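Local structure of putative uncharacterized protein (Campylobacter jejuni, 5TPU) at residues A56-E61 against G96-R101; C71-N76 against I84-P89; L64-G69 against Y108-L113; F44-N49 against K104-G109; C9-L14 against I91-G96. The protein is of unknown function but belongs to the WxcM-like family of the cupin clan and carries bound thymidine-5'-diphosphate. The protein carries 3 engineered substitutions. All blocks are in the same frame, centred on the assembly; numbering follows the deposited sequence. Where two conformers were deposited one is given.

Contact 1 (A56-E61 against G96-R101); sequences AHKNLE and GKNMWR
H57 and R101 meet where the short strand 55-57 runs antiparallel to strand 99-104, at one edge of this cupin-type fold's four-stranded sheet. The imidazole stands edge-on against the guanidinium. Its CD2 lies 3.5 Å above the guanidinium plane, offset toward the rim, and the two planes are 88° apart. At the turn end, the aliphatic part of K97 runs past the backbone of K58 and N59, with K97 CB 3.3 Å from K58 O. The clearest backbone bond is N98 N to K58 O, at 2.9 Å.

In the next shell, R101 is folded back on its own strand: CG sits between the backbone N and the carbonyl carbon (chi1 86°) and the chain bends again beyond it. Both NE and NH2 reach M99 O side-on from the same face of that carbonyl plane, the NH2 bond being 2.8 Å, while NH1 bonds to Q62. This double grip, with M99 O in the guanidinium plane, fixes the rotation of the group whose face receives H57. The histidine is held in turn by its ND1 bond to A124 O, by L60 CD2 over the centre of one ring face, and by an edge-to-face contact with Y125, a residue of the thymidine-5'-diphosphate pocket. One water ties the segments together, donating to H57 O and G96 O (2.7 Å) and accepting from M99 N at 2.9 Å.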
# COMPACT_ATOMS: atom_id res chain seq x y z
N ALA A 56 -5.83 15.01 14.93
CA ALA A 56 -6.32 15.44 13.64
C ALA A 56 -5.17 15.85 12.81
O ALA A 56 -4.04 15.93 13.30
CB ALA A 56 -7.29 16.61 13.77
N HIS A 57 -5.50 16.05 11.54
CA HIS A 57 -4.69 16.79 10.60
C HIS A 57 -5.52 17.92 10.03
O HIS A 57 -6.75 17.86 10.07
CB HIS A 57 -4.26 15.85 9.49
CG HIS A 57 -3.40 14.74 9.99
ND1 HIS A 57 -2.12 14.95 10.45
CD2 HIS A 57 -3.66 13.42 10.19
CE1 HIS A 57 -1.62 13.81 10.88
NE2 HIS A 57 -2.52 12.86 10.70
N LYS A 58 -4.83 18.91 9.48
CA LYS A 58 -5.46 19.95 8.67
C LYS A 58 -5.59 19.56 7.20
O LYS A 58 -6.69 19.19 6.78
CB LYS A 58 -4.71 21.28 8.84
CG LYS A 58 -5.64 22.47 8.70
CD LYS A 58 -4.91 23.80 8.68
CE LYS A 58 -5.80 24.91 9.22
NZ LYS A 58 -5.19 26.26 9.10
N ASN A 59 -4.52 19.62 6.42
CA ASN A 59 -4.63 19.45 4.97
C ASN A 59 -4.42 18.04 4.43
O ASN A 59 -4.72 17.74 3.27
CB ASN A 59 -3.68 20.39 4.25
CG ASN A 59 -4.39 21.67 3.84
OD1 ASN A 59 -4.57 21.95 2.65
ND2 ASN A 59 -4.88 22.39 4.83
N LEU A 60 -3.92 17.17 5.30
CA LEU A 60 -3.57 15.82 4.89
C LEU A 60 -4.84 15.02 4.61
O LEU A 60 -5.77 14.92 5.44
CB LEU A 60 -2.72 15.16 5.97
CG LEU A 60 -2.34 13.69 5.73
CD1 LEU A 60 -1.41 13.59 4.54
CD2 LEU A 60 -1.73 13.09 7.01
N GLU A 61 -4.83 14.43 3.42
CA GLU A 61 -5.81 13.42 3.05
C GLU A 61 -5.19 12.04 2.99
O GLU A 61 -4.01 11.91 2.62
CB GLU A 61 -6.35 13.74 1.68
CG GLU A 61 -7.06 15.10 1.64
CD GLU A 61 -7.47 15.43 0.23
OE1 GLU A 61 -8.51 14.93 -0.28
OE2 GLU A 61 -6.69 16.15 -0.38
N GLY A 96 -10.58 12.82 4.63
CA GLY A 96 -10.20 14.09 4.04
C GLY A 96 -9.70 15.09 5.07
O GLY A 96 -9.30 14.74 6.19
N LYS A 97 -9.75 16.36 4.67
CA LYS A 97 -9.20 17.46 5.45
C LYS A 97 -10.00 17.70 6.71
O LYS A 97 -11.17 17.31 6.80
CB LYS A 97 -9.13 18.72 4.60
CG LYS A 97 -8.13 18.59 3.46
CD LYS A 97 -8.14 19.78 2.51
CE LYS A 97 -7.50 19.41 1.17
NZ LYS A 97 -7.30 20.60 0.30
N ASN A 98 -9.32 18.24 7.71
CA ASN A 98 -9.89 18.65 8.99
C ASN A 98 -10.63 17.57 9.75
O ASN A 98 -11.73 17.79 10.22
CB ASN A 98 -10.76 19.89 8.80
CG ASN A 98 -9.93 21.07 8.34
OD1 ASN A 98 -9.96 21.48 7.17
ND2 ASN A 98 -9.10 21.57 9.26
N MET A 99 -10.00 16.40 9.89
CA MET A 99 -10.61 15.29 10.61
C MET A 99 -9.80 14.74 11.79
O MET A 99 -8.59 14.55 11.74
CB MET A 99 -10.84 14.17 9.63
CG MET A 99 -11.83 14.50 8.53
SD MET A 99 -13.50 14.71 9.17
CE MET A 99 -13.94 13.15 9.88
N TRP A 100 -10.51 14.53 12.88
CA TRP A 100 -9.97 13.94 14.07
C TRP A 100 -10.29 12.47 13.86
O TRP A 100 -11.35 12.11 13.30
CB TRP A 100 -10.68 14.48 15.27
CG TRP A 100 -10.30 13.92 16.57
CD1 TRP A 100 -10.81 12.80 17.20
CD2 TRP A 100 -9.37 14.49 17.48
NE1 TRP A 100 -10.21 12.64 18.42
CE2 TRP A 100 -9.32 13.66 18.61
CE3 TRP A 100 -8.54 15.61 17.43
CZ2 TRP A 100 -8.48 13.93 19.70
CZ3 TRP A 100 -7.73 15.87 18.52
CH2 TRP A 100 -7.72 15.06 19.63
N ARG A 101 -9.35 11.62 14.24
CA ARG A 101 -9.56 10.17 14.09
C ARG A 101 -8.77 9.43 15.10
O ARG A 101 -7.78 9.92 15.63
CB ARG A 101 -9.18 9.67 12.71
CG ARG A 101 -7.72 9.32 12.51
CD ARG A 101 -6.75 10.48 12.64
NE ARG A 101 -7.18 11.61 11.82
CZ ARG A 101 -6.93 11.75 10.52
NH1 ARG A 101 -6.30 10.81 9.82
NH2 ARG A 101 -7.31 12.85 9.90
O HOH W 1 -7.80 15.37 8.38
O HOH W 2 -6.48 12.60 6.60

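Contact 2 (C71-N76 against I84-P89); sequences CDIILN and ICLNRP
I73 packs on L86 across the beta hairpin formed by strands 71-76 and 81-86; the axes of 71-76 and 84-86 run 146° apart and so antiparallel with a marked twist. Starting at the root, I73 CB lies 3.9 Å from I84 O. CG1 moves closer, to 3.5 Å from the same oxygen, and CD1 then ends 3.5 Å from L86 CD1, the two side chains crossing at a slant. The first torsion, chi1 -22°, is well off a staggered value and sets CG1 near I84 O, a strained rotamer as modelled. L64 and L93, from the opposing sheet, also pack on I73.

Two hydrogen-bonded pairs fix the register. I73 and I84 exchange bonds, the one from I73 N to I84 O being nearly straight (172° at the hydrogen), and C71 and L86 do the same. D72 and C85 form the non-hydrogen-bonded pair between them, on the face away from I73. There D72 OD1 lies against C85 CB at 3.6 Å, while its OD2 accepts from N105 ND2. Back on the I73 face, L75 reaches across to I84, and the methyls L75 CD1 and I84 CD1 are only 3.5 Å apart, tighter than usual van der Waals contact.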
# COMPACT_ATOMS: atom_id res chain seq x y z
N CYS A 71 -10.11 -3.43 12.30
CA CYS A 71 -10.04 -2.37 13.30
C CYS A 71 -11.27 -1.48 13.23
O CYS A 71 -12.04 -1.58 12.30
CB CYS A 71 -8.78 -1.51 13.17
SG CYS A 71 -8.88 -0.35 11.80
N ASP A 72 -11.43 -0.64 14.24
CA ASP A 72 -12.41 0.43 14.32
C ASP A 72 -11.67 1.75 14.25
O ASP A 72 -10.61 1.92 14.89
CB ASP A 72 -13.18 0.36 15.65
CG ASP A 72 -13.97 -0.89 15.78
OD1 ASP A 72 -14.43 -1.40 14.73
OD2 ASP A 72 -14.09 -1.38 16.91
N ILE A 73 -12.24 2.65 13.46
CA ILE A 73 -11.82 4.03 13.33
C ILE A 73 -12.99 4.85 13.79
O ILE A 73 -14.09 4.77 13.21
CB ILE A 73 -11.57 4.52 11.88
CG1 ILE A 73 -11.30 3.36 10.93
CG2 ILE A 73 -10.54 5.65 11.89
CD1 ILE A 73 -9.99 3.39 10.17
N ILE A 74 -12.75 5.65 14.82
CA ILE A 74 -13.68 6.67 15.19
C ILE A 74 -13.28 7.97 14.51
O ILE A 74 -12.19 8.49 14.69
CB ILE A 74 -13.72 6.81 16.70
CG1 ILE A 74 -13.97 5.43 17.30
CG2 ILE A 74 -14.79 7.81 17.11
CD1 ILE A 74 -14.40 5.48 18.75
N LEU A 75 -14.15 8.45 13.65
CA LEU A 75 -13.94 9.72 12.98
C LEU A 75 -14.74 10.81 13.69
O LEU A 75 -15.81 10.52 14.25
CB LEU A 75 -14.39 9.63 11.54
CG LEU A 75 -13.70 8.66 10.58
CD1 LEU A 75 -14.49 8.59 9.28
CD2 LEU A 75 -12.30 9.14 10.27
N ASN A 76 -14.21 12.04 13.66
CA ASN A 76 -14.82 13.19 14.30
C ASN A 76 -14.58 14.47 13.49
O ASN A 76 -13.42 14.83 13.17
CB ASN A 76 -14.28 13.33 15.72
CG ASN A 76 -15.04 14.35 16.53
OD1 ASN A 76 -15.22 15.49 16.12
ND2 ASN A 76 -15.56 13.91 17.66
N ILE A 84 -16.30 3.32 12.53
CA ILE A 84 -16.32 2.57 11.28
C ILE A 84 -15.38 1.40 11.45
O ILE A 84 -14.25 1.62 11.86
CB ILE A 84 -15.78 3.41 10.14
CG1 ILE A 84 -16.59 4.72 10.13
CG2 ILE A 84 -15.92 2.60 8.86
CD1 ILE A 84 -16.32 5.66 9.00
N CYS A 85 -15.89 0.20 11.14
CA CYS A 85 -15.12 -1.02 11.14
C CYS A 85 -14.56 -1.25 9.75
O CYS A 85 -15.32 -1.39 8.77
CB CYS A 85 -15.97 -2.23 11.54
SG CYS A 85 -14.94 -3.74 11.62
N LEU A 86 -13.24 -1.34 9.66
CA LEU A 86 -12.59 -1.80 8.43
C LEU A 86 -12.19 -3.27 8.63
O LEU A 86 -11.57 -3.64 9.64
CB LEU A 86 -11.34 -0.99 8.19
CG LEU A 86 -11.45 0.53 8.05
CD1 LEU A 86 -10.11 1.06 7.52
CD2 LEU A 86 -12.56 0.89 7.08
N ASN A 87 -12.60 -4.12 7.70
CA ASN A 87 -12.39 -5.56 7.91
C ASN A 87 -12.19 -6.37 6.65
O ASN A 87 -12.22 -7.61 6.66
CB ASN A 87 -13.46 -6.14 8.84
CG ASN A 87 -14.87 -6.10 8.27
OD1 ASN A 87 -15.84 -6.53 8.94
ND2 ASN A 87 -15.01 -5.60 7.08
N ARG A 88 -11.95 -5.64 5.58
CA ARG A 88 -11.69 -6.27 4.31
C ARG A 88 -10.80 -5.46 3.39
O ARG A 88 -10.84 -4.23 3.41
CB ARG A 88 -13.04 -6.65 3.66
CG ARG A 88 -14.09 -5.55 3.54
CD ARG A 88 -15.43 -6.13 3.11
NE ARG A 88 -15.21 -6.91 1.89
CZ ARG A 88 -15.73 -8.09 1.62
NH1 ARG A 88 -15.37 -8.70 0.50
NH2 ARG A 88 -16.60 -8.66 2.44
N PRO A 89 -10.00 -6.13 2.53
CA PRO A 89 -9.02 -5.39 1.76
C PRO A 89 -9.53 -4.74 0.51
O PRO A 89 -8.77 -4.10 -0.19
CB PRO A 89 -7.97 -6.45 1.39
CG PRO A 89 -8.67 -7.72 1.48
CD PRO A 89 -9.84 -7.59 2.38

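Contact 3 (L64-G69 against Y108-L113); sequences LIMMSG and YGAKLL
K111 is paired with two residues at once, M67 and S68, in a classic beta bulge, where strands 62-68 and 111-116 run antiparallel in the five-stranded sheet of the cupin-type fold. The flat groups here are peptides. S68 N meets the K111 carbonyl in its plane, on a lone pair, at 3.2 Å from K111 O; M67 N adds only a weak, bent bond to the same oxygen. In return K111 N reaches S68 O at 2.9 Å, tilted 35° from that carbonyl plane. Before the bulge the pairing is regular: I65 and L113 exchange two bonds.

On one face of the sheet M66 crosses L112 at about a right angle. Its SD lies 3.8 Å from L112 CD1, and the bent chain carries CE to 3.6 Å from A110 CB. On the other face M67 and L113 lie side by side, M67 CG against L113 CB. This side is turned to the dimer interface, where M67 and L113 each pack on their own counterparts in the second subunit. K111 runs alongside S68 OG there, extended as far as CE, and turns only at chi4 (51°), bringing NZ to a 3.3 Å hydrogen bond with S68 OG.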
# COMPACT_ATOMS: atom_id res chain seq x y z
N LEU A 64 -7.42 4.68 3.74
CA LEU A 64 -7.08 3.55 4.63
C LEU A 64 -7.64 2.26 4.08
O LEU A 64 -8.85 2.20 3.82
CB LEU A 64 -7.67 3.76 6.04
CG LEU A 64 -6.86 4.63 7.01
CD1 LEU A 64 -6.58 6.00 6.41
CD2 LEU A 64 -7.59 4.76 8.33
N ILE A 65 -6.81 1.22 3.95
CA ILE A 65 -7.28 -0.11 3.54
C ILE A 65 -6.78 -1.14 4.55
O ILE A 65 -5.60 -1.20 4.83
CB ILE A 65 -6.73 -0.42 2.14
CG1 ILE A 65 -7.30 0.55 1.10
CG2 ILE A 65 -7.02 -1.85 1.70
CD1 ILE A 65 -6.41 0.75 -0.10
N MET A 66 -7.69 -1.91 5.13
CA MET A 66 -7.33 -3.01 5.99
C MET A 66 -6.89 -4.17 5.09
O MET A 66 -7.72 -4.90 4.57
CB MET A 66 -8.56 -3.43 6.84
CG MET A 66 -8.36 -3.46 8.32
SD MET A 66 -7.24 -2.24 9.02
CE MET A 66 -6.35 -3.33 10.11
N MET A 67 -5.59 -4.30 4.92
CA MET A 67 -4.99 -5.39 4.17
C MET A 67 -5.17 -6.75 4.82
O MET A 67 -5.22 -7.76 4.13
CB MET A 67 -3.48 -5.16 4.01
CG MET A 67 -3.15 -4.07 3.03
SD MET A 67 -3.43 -4.56 1.33
CE MET A 67 -3.09 -6.31 1.29
N SER A 68 -5.23 -6.79 6.14
CA SER A 68 -5.62 -8.00 6.82
C SER A 68 -6.16 -7.68 8.17
O SER A 68 -5.77 -6.68 8.77
CB SER A 68 -4.45 -8.99 6.93
OG SER A 68 -3.46 -8.46 7.74
N GLY A 69 -7.12 -8.51 8.59
CA GLY A 69 -7.75 -8.33 9.86
C GLY A 69 -8.68 -7.13 9.95
O GLY A 69 -9.23 -6.69 8.97
N TYR A 108 -5.41 -8.87 16.37
CA TYR A 108 -4.01 -9.13 16.59
C TYR A 108 -3.27 -9.36 15.28
O TYR A 108 -3.67 -10.20 14.50
CB TYR A 108 -3.88 -10.40 17.40
CG TYR A 108 -2.47 -10.68 17.78
CD1 TYR A 108 -1.96 -10.15 18.94
CD2 TYR A 108 -1.63 -11.50 17.00
CE1 TYR A 108 -0.67 -10.39 19.33
CE2 TYR A 108 -0.35 -11.78 17.40
CZ TYR A 108 0.13 -11.22 18.55
OH TYR A 108 1.41 -11.44 18.99
N GLY A 109 -2.23 -8.58 15.03
CA GLY A 109 -1.46 -8.70 13.84
C GLY A 109 -2.15 -8.16 12.62
O GLY A 109 -1.68 -8.38 11.53
N ALA A 110 -3.21 -7.38 12.77
CA ALA A 110 -3.86 -6.80 11.61
C ALA A 110 -2.95 -5.83 10.90
O ALA A 110 -2.03 -5.29 11.51
CB ALA A 110 -5.14 -6.09 12.00
N LYS A 111 -3.21 -5.62 9.62
CA LYS A 111 -2.37 -4.81 8.77
C LYS A 111 -3.15 -3.76 8.05
O LYS A 111 -4.09 -4.05 7.33
CB LYS A 111 -1.60 -5.65 7.75
CG LYS A 111 -0.76 -6.74 8.41
CD LYS A 111 0.15 -7.48 7.41
CE LYS A 111 0.65 -8.84 7.92
NZ LYS A 111 -0.50 -9.67 8.41
N LEU A 112 -2.71 -2.53 8.19
CA LEU A 112 -3.38 -1.39 7.62
C LEU A 112 -2.47 -0.71 6.62
O LEU A 112 -1.39 -0.34 6.97
CB LEU A 112 -3.68 -0.41 8.73
CG LEU A 112 -4.21 0.98 8.33
CD1 LEU A 112 -5.56 0.91 7.66
CD2 LEU A 112 -4.29 1.74 9.63
N LEU A 113 -2.96 -0.54 5.40
CA LEU A 113 -2.34 0.20 4.34
C LEU A 113 -2.95 1.60 4.26
O LEU A 113 -4.18 1.78 4.34
CB LEU A 113 -2.53 -0.52 3.02
CG LEU A 113 -1.93 0.22 1.81
CD1 LEU A 113 -0.41 0.24 1.92
CD2 LEU A 113 -2.35 -0.47 0.52

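Contact 4 (F44-N49 against K104-G109); sequences FDTDPN and KNFSYG
Two loops at one end of the cupin-type fold run alongside each other in nearly opposite directions, with T46 and P48 against F106 and G109: segment 44-49 follows strand 39-44, and segment 104-109 leads into strand 111-116. One direct hydrogen bond crosses: G109 N to T46 O, 2.7 Å and almost straight (176° at the hydrogen), although the donor stands 40° out of the carbonyl plane.

T46 points into the contact. Its CB lies 3.5 Å from F106 CB, and CG2 reaches the ring at CD2, 3.8 Å away. OG1 is turned between the backbone N and the carbonyl carbon (chi1 50°) and bonds to A110 O. The ring of P48 lies across F106 O, with CB and CD each 3.1 Å from that oxygen. P48 N is as near, but has no hydrogen to give. D47 begins an Asx turn, its OD2 accepting from N49 N on the anti side, while OD1 lies at the edge of the Y108 ring, 3.9 Å from CE1.

Three waters do the remaining bridging: one joins D45 N to G109 O, another D47 O to F106 N, and a third P48 O to N105 N. The two loops thus meet through a single direct backbone bond and a buried threonine-phenylalanine contact, consistent with bound water supplying three of the four polar links between their backbones.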
# COMPACT_ATOMS: atom_id res chain seq x y z
N PHE A 44 1.59 -2.84 10.87
CA PHE A 44 1.44 -4.27 11.08
C PHE A 44 1.87 -4.60 12.53
O PHE A 44 2.24 -3.72 13.29
CB PHE A 44 2.25 -5.06 10.00
CG PHE A 44 3.73 -4.74 9.94
CD1 PHE A 44 4.66 -5.61 10.49
CD2 PHE A 44 4.22 -3.63 9.22
CE1 PHE A 44 6.03 -5.37 10.41
CE2 PHE A 44 5.59 -3.39 9.11
CZ PHE A 44 6.51 -4.27 9.71
N ASP A 45 1.80 -5.86 12.92
CA ASP A 45 2.08 -6.24 14.32
C ASP A 45 1.20 -5.50 15.34
O ASP A 45 1.65 -5.18 16.42
CB ASP A 45 3.55 -6.04 14.62
CG ASP A 45 4.39 -7.11 13.98
OD1 ASP A 45 3.82 -8.19 13.71
OD2 ASP A 45 5.58 -6.90 13.73
N THR A 46 -0.06 -5.30 14.97
CA THR A 46 -0.99 -4.53 15.78
C THR A 46 -1.59 -5.45 16.84
O THR A 46 -1.45 -6.68 16.80
CB THR A 46 -2.09 -3.89 14.91
OG1 THR A 46 -2.69 -4.87 14.04
CG2 THR A 46 -1.48 -2.78 14.08
N ASP A 47 -2.30 -4.84 17.79
CA ASP A 47 -2.72 -5.54 18.98
C ASP A 47 -3.93 -4.82 19.50
O ASP A 47 -3.87 -3.62 19.69
CB ASP A 47 -1.59 -5.53 20.01
CG ASP A 47 -1.85 -6.42 21.20
OD1 ASP A 47 -0.94 -7.18 21.55
OD2 ASP A 47 -2.89 -6.36 21.85
N PRO A 48 -5.01 -5.57 19.76
CA PRO A 48 -6.25 -4.97 20.24
C PRO A 48 -6.13 -4.34 21.59
O PRO A 48 -7.09 -3.71 21.97
CB PRO A 48 -7.26 -6.16 20.33
CG PRO A 48 -6.46 -7.39 20.13
CD PRO A 48 -5.12 -7.02 19.55
N ASN A 49 -5.01 -4.49 22.30
CA ASN A 49 -4.87 -3.87 23.60
C ASN A 49 -4.16 -2.56 23.47
O ASN A 49 -3.96 -1.89 24.46
CB ASN A 49 -4.02 -4.71 24.57
CG ASN A 49 -4.71 -5.96 25.08
OD1 ASN A 49 -4.04 -6.97 25.32
ND2 ASN A 49 -6.03 -5.93 25.20
N LYS A 104 -8.55 1.88 16.75
CA LYS A 104 -8.56 1.02 17.91
C LYS A 104 -9.07 -0.36 17.54
O LYS A 104 -9.42 -0.60 16.40
CB LYS A 104 -9.43 1.67 19.01
CG LYS A 104 -10.93 1.71 18.71
CD LYS A 104 -11.77 2.30 19.85
CE LYS A 104 -13.24 2.05 19.55
NZ LYS A 104 -14.15 2.45 20.66
N ASN A 105 -9.12 -1.23 18.54
CA ASN A 105 -9.50 -2.61 18.39
C ASN A 105 -8.92 -3.27 17.16
O ASN A 105 -9.66 -3.96 16.47
CB ASN A 105 -11.03 -2.73 18.33
CG ASN A 105 -11.68 -2.22 19.58
OD1 ASN A 105 -11.25 -2.57 20.68
ND2 ASN A 105 -12.70 -1.37 19.42
N PHE A 106 -7.64 -3.07 16.88
CA PHE A 106 -6.99 -3.83 15.80
C PHE A 106 -7.04 -5.30 16.19
O PHE A 106 -6.70 -5.63 17.31
CB PHE A 106 -5.53 -3.43 15.58
CG PHE A 106 -5.39 -2.10 14.92
CD1 PHE A 106 -5.55 -0.94 15.65
CD2 PHE A 106 -5.15 -2.01 13.58
CE1 PHE A 106 -5.45 0.29 15.04
CE2 PHE A 106 -4.98 -0.78 12.96
CZ PHE A 106 -5.16 0.37 13.69
N SER A 107 -7.51 -6.16 15.31
CA SER A 107 -7.32 -7.57 15.57
C SER A 107 -5.80 -7.86 15.61
O SER A 107 -4.99 -7.12 15.05
CB SER A 107 -8.03 -8.41 14.53
OG SER A 107 -7.48 -8.19 13.27
N TYR A 108 -5.41 -8.87 16.37
CA TYR A 108 -4.01 -9.13 16.59
C TYR A 108 -3.27 -9.36 15.28
O TYR A 108 -3.67 -10.20 14.50
CB TYR A 108 -3.88 -10.40 17.40
CG TYR A 108 -2.47 -10.68 17.78
CD1 TYR A 108 -1.96 -10.15 18.94
CD2 TYR A 108 -1.63 -11.50 17.00
CE1 TYR A 108 -0.67 -10.39 19.33
CE2 TYR A 108 -0.35 -11.78 17.40
CZ TYR A 108 0.13 -11.22 18.55
OH TYR A 108 1.41 -11.44 18.99
N GLY A 109 -2.23 -8.58 15.03
CA GLY A 109 -1.46 -8.70 13.84
C GLY A 109 -2.15 -8.16 12.62
O GLY A 109 -1.68 -8.38 11.53
O HOH W 3 0.86 -8.12 11.26
O HOH W 4 -5.85 -1.77 18.99
O HOH W 5 -7.61 -0.99 21.02

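Contact 5 (C9-L14 against I91-G96); sequences CKILNL and IGLYIG
K10 and Y94, then L12 and G92, form the hydrogen-bonded pairs of an antiparallel strand pairing between 9-13 and 91-95 in the cupin-type sheet, the axes running 4.6 Å apart at closest. Each pair exchanges two bonds. Y94 N gives to K10 O at 2.8 Å, and K10 N returns a longer bond of 3.1 Å to Y94 O. L12 N to G92 O is short, 2.7 Å, with 170° at the hydrogen, and G92 N completes the exchange with L12 O. The peptide groups of 91-95 turned to its other neighbour, strand 62-68, are used too: L93 pairs with L64 and I95 with Q62.

On the side of I11, I91 and L93 the contacts are apolar, I11 CG2 against I91 CG2 (3.8 Å) and I11 CD1 against L93 CD1 (3.9 Å). N13 of the same side lies beside I91, its amide OD1 3.6 Å from I91 CD1. On the other side G92 brings no side chain, and L14 CD1 approaches its backbone N. Y94 CB lies near K10 O; its CG is anti to the backbone N (chi1 170°), and G96 N lies over one face of the ring, toward the rim.

Within the chain, 9-13 is an outermost strand of the five-stranded sheet. L93 and I95 face I73 and L75 of the other sheet, while L14 reaches strand 22-28 and Y42 of the second subunit.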
# COMPACT_ATOMS: atom_id res chain seq x y z
N CYS A 9 -15.41 12.28 4.65
CA CYS A 9 -15.00 10.88 4.55
C CYS A 9 -15.94 10.11 3.65
O CYS A 9 -17.08 10.50 3.46
CB CYS A 9 -15.01 10.24 5.92
SG CYS A 9 -14.11 11.22 7.13
N LYS A 10 -15.44 9.01 3.11
CA LYS A 10 -16.18 8.26 2.18
C LYS A 10 -15.64 6.82 2.18
O LYS A 10 -14.41 6.58 2.18
CB LYS A 10 -16.04 8.93 0.83
CG LYS A 10 -16.91 8.32 -0.25
CD LYS A 10 -16.58 8.88 -1.63
CE LYS A 10 -17.05 7.98 -2.77
NZ LYS A 10 -18.35 7.30 -2.46
N ILE A 11 -16.57 5.85 2.15
CA ILE A 11 -16.24 4.45 1.96
C ILE A 11 -16.10 4.17 0.47
O ILE A 11 -16.98 4.50 -0.33
CB ILE A 11 -17.30 3.54 2.62
CG1 ILE A 11 -17.17 3.70 4.13
CG2 ILE A 11 -17.14 2.07 2.20
CD1 ILE A 11 -15.93 3.07 4.70
N LEU A 12 -14.93 3.65 0.10
CA LEU A 12 -14.62 3.33 -1.27
C LEU A 12 -14.70 1.83 -1.41
O LEU A 12 -13.84 1.10 -0.91
CB LEU A 12 -13.23 3.84 -1.63
CG LEU A 12 -12.94 5.29 -1.23
CD1 LEU A 12 -11.48 5.54 -1.56
CD2 LEU A 12 -13.87 6.20 -2.01
N ASN A 13 -15.77 1.36 -2.04
CA ASN A 13 -15.96 -0.07 -2.25
C ASN A 13 -15.23 -0.34 -3.52
O ASN A 13 -15.82 -0.19 -4.57
CB ASN A 13 -17.44 -0.47 -2.34
CG ASN A 13 -18.17 -0.27 -1.01
OD1 ASN A 13 -17.88 -0.98 -0.04
ND2 ASN A 13 -19.07 0.69 -0.93
N LEU A 14 -13.97 -0.78 -3.41
CA LEU A 14 -13.05 -0.91 -4.53
C LEU A 14 -13.36 -2.14 -5.37
O LEU A 14 -13.85 -3.18 -4.87
CB LEU A 14 -11.63 -1.05 -4.02
CG LEU A 14 -11.14 -0.02 -3.02
CD1 LEU A 14 -9.91 -0.47 -2.26
CD2 LEU A 14 -10.94 1.28 -3.79
N ILE A 91 -12.11 -2.64 0.64
CA ILE A 91 -12.74 -1.42 1.07
C ILE A 91 -11.69 -0.43 1.53
O ILE A 91 -10.74 -0.78 2.24
CB ILE A 91 -13.78 -1.65 2.15
CG1 ILE A 91 -14.98 -2.36 1.52
CG2 ILE A 91 -14.26 -0.31 2.74
CD1 ILE A 91 -16.08 -2.68 2.51
N GLY A 92 -11.86 0.80 1.08
CA GLY A 92 -10.94 1.89 1.38
C GLY A 92 -11.73 2.94 2.11
O GLY A 92 -12.87 3.17 1.78
N LEU A 93 -11.15 3.54 3.14
CA LEU A 93 -11.81 4.66 3.83
C LEU A 93 -11.07 5.95 3.51
O LEU A 93 -9.91 6.11 3.82
CB LEU A 93 -11.86 4.41 5.34
CG LEU A 93 -12.30 5.61 6.19
CD1 LEU A 93 -13.71 6.02 5.83
CD2 LEU A 93 -12.21 5.32 7.67
N TYR A 94 -11.74 6.83 2.79
CA TYR A 94 -11.20 8.12 2.50
C TYR A 94 -11.39 8.95 3.73
O TYR A 94 -12.51 9.03 4.23
CB TYR A 94 -11.89 8.77 1.31
CG TYR A 94 -11.51 10.22 1.13
CD1 TYR A 94 -10.26 10.56 0.70
CD2 TYR A 94 -12.40 11.24 1.42
CE1 TYR A 94 -9.89 11.87 0.53
CE2 TYR A 94 -12.06 12.57 1.24
CZ TYR A 94 -10.80 12.87 0.80
OH TYR A 94 -10.41 14.18 0.66
N ILE A 95 -10.31 9.52 4.25
CA ILE A 95 -10.36 10.53 5.27
C ILE A 95 -9.75 11.80 4.75
O ILE A 95 -8.56 11.86 4.50
CB ILE A 95 -9.61 10.15 6.54
CG1 ILE A 95 -10.09 8.81 7.09
CG2 ILE A 95 -9.81 11.24 7.60
CD1 ILE A 95 -9.24 8.31 8.23
N GLY A 96 -10.58 12.82 4.63
CA GLY A 96 -10.20 14.09 4.04
C GLY A 96 -9.70 15.09 5.07
O GLY A 96 -9.30 14.74 6.19

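Four of the five contacts lie in the two facing sheets of one cupin-type domain; contact 4 joins loops at one end. Contacts 1 and 2 belong to the four-stranded sheet, contacts 3 and 5 to the five-stranded one, joined through neighbouring strands 62-68 and 91-95, their centres about 14 Å apart. Contact 2 lies about 10 Å from each, centre to centre, and its side chains on the I73 and L86 face pack between the sheets. Contact 4 shares Y108 and G109 with contact 3; both touch the second subunit, so that end of the fold, about 23 Å from contact 1 between centres, lies at the dimer interface. Along the chain, contact 2 is nested within the loops closed by all the others.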